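Local coordinates for DUF4442 domain-containing protein (Pseudomonas aeruginosa, PDB 1YOC) that is of unknown function but belongs to a family related to PaaI-type thioesterases, with a probable hotdog fold, and may act on acyl thioesters, at the interface of chains A and B. Sequence-based numbering; all coordinates share one arbitrary frame. Chains: chain A/B, hypothetical protein PA1835.

The interface of chains A and B. Residues chain A 95-99; chain B 90-92.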
# COMPACT_ATOMS: atom_id res chain seq x y z
N VAL A 95 1.11 0.09 9.66
CA VAL A 95 2.17 1.04 9.28
C VAL A 95 1.96 2.37 10.00
O VAL A 95 0.85 2.70 10.47
CB VAL A 95 2.19 1.38 7.74
CG1 VAL A 95 2.28 0.08 6.91
CG2 VAL A 95 0.90 2.12 7.35
N GLU A 96 3.06 3.12 10.10
CA GLU A 96 3.07 4.47 10.68
C GLU A 96 3.75 5.40 9.67
O GLU A 96 4.80 5.05 9.08
CB GLU A 96 3.90 4.55 11.99
CG GLU A 96 3.24 3.89 13.19
CD GLU A 96 3.68 2.45 13.34
OE1 GLU A 96 4.90 2.18 13.24
OE2 GLU A 96 2.80 1.59 13.56
N TYR A 97 3.18 6.58 9.46
CA TYR A 97 3.78 7.55 8.53
C TYR A 97 4.47 8.59 9.41
O TYR A 97 3.79 9.39 10.10
CB TYR A 97 2.67 8.17 7.67
CG TYR A 97 1.92 7.06 6.90
CD1 TYR A 97 2.58 6.32 5.93
CD2 TYR A 97 0.55 6.82 7.10
CE1 TYR A 97 1.92 5.37 5.16
CE2 TYR A 97 -0.14 5.87 6.33
CZ TYR A 97 0.57 5.16 5.36
OH TYR A 97 -0.05 4.24 4.57
N LEU A 98 5.81 8.57 9.40
CA LEU A 98 6.60 9.41 10.29
C LEU A 98 6.98 10.75 9.75
O LEU A 98 7.05 11.72 10.51
CB LEU A 98 7.88 8.66 10.70
CG LEU A 98 7.60 7.21 11.13
CD1 LEU A 98 8.93 6.60 11.48
CD2 LEU A 98 6.58 7.11 12.29
N ALA A 99 7.22 10.82 8.45
CA ALA A 99 7.64 12.06 7.81
C ALA A 99 7.35 11.98 6.35
O ALA A 99 7.14 10.89 5.82
CB ALA A 99 9.17 12.28 8.03
N PRO B 90 -2.50 11.61 7.13
CA PRO B 90 -2.59 10.21 7.56
C PRO B 90 -1.36 9.93 8.41
O PRO B 90 -0.24 10.35 8.05
CB PRO B 90 -2.50 9.42 6.26
CG PRO B 90 -3.00 10.36 5.22
CD PRO B 90 -2.41 11.70 5.66
N ARG B 91 -1.55 9.23 9.52
CA ARG B 91 -0.41 8.90 10.40
C ARG B 91 -0.25 7.42 10.61
O ARG B 91 0.79 6.97 11.05
CB ARG B 91 -0.57 9.58 11.77
CG ARG B 91 -0.27 11.05 11.73
CD ARG B 91 1.25 11.23 11.54
NE ARG B 91 1.60 12.64 11.52
CZ ARG B 91 2.61 13.17 10.82
NH1 ARG B 91 3.40 12.39 10.07
NH2 ARG B 91 2.82 14.48 10.84
N GLY B 92 -1.29 6.64 10.32
CA GLY B 92 -1.14 5.21 10.47
C GLY B 92 -2.22 4.47 9.71
O GLY B 92 -3.23 5.06 9.30
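The guanidinium of B:Arg91 takes a backbone carbonyl at its edge: A:Tyr97 O lies nearly in the guanidinium plane, only 12° out of it, and NH1 donates a hydrogen bond of 3.0 Å to A:Tyr97 O. The other flat group, the phenol ring of A:Tyr97, packs on the 91-92 peptide through its CD2 corner, 3.6 Å from B:Arg91 C and 3.7 Å from B:Gly92 N; B:Pro90 CB, 4.1 Å from CD2, lies off the opposite side of the ring plane from B:Arg91 C. In this probable hotdog-fold protein of the PaaI thioesterase type, the contact illustrates how two copies of one strand, 86-97, can join antiparallel across a two-fold axis, as is common in hotdog dimers, although the deposited pair alone does not prove the dimer in solution. A:Glu96 and B:Gly92 form the bridge. Beside it, A:Tyr97 N gives B:Arg91 O an almost straight hydrogen bond of 2.9 Å, approaching from above the carbonyl plane. B:Arg91 thus serves the partner tyrosine twice, its main chain accepting from the amide and its side chain donating to the carbonyl. The arginine chain bends at chi2 (-71°) and then runs extended through chi3, bringing CD alongside the strand end to 3.5 Å from A:Tyr97 O. For the tyrosine, chi1 of -58° sets CG anti to its own carbonyl carbon, and the ring leans alongside the 90-92 backbone. B:Gly92 CA comes within 3.2 Å of A:Val95 O, a close main-chain approach.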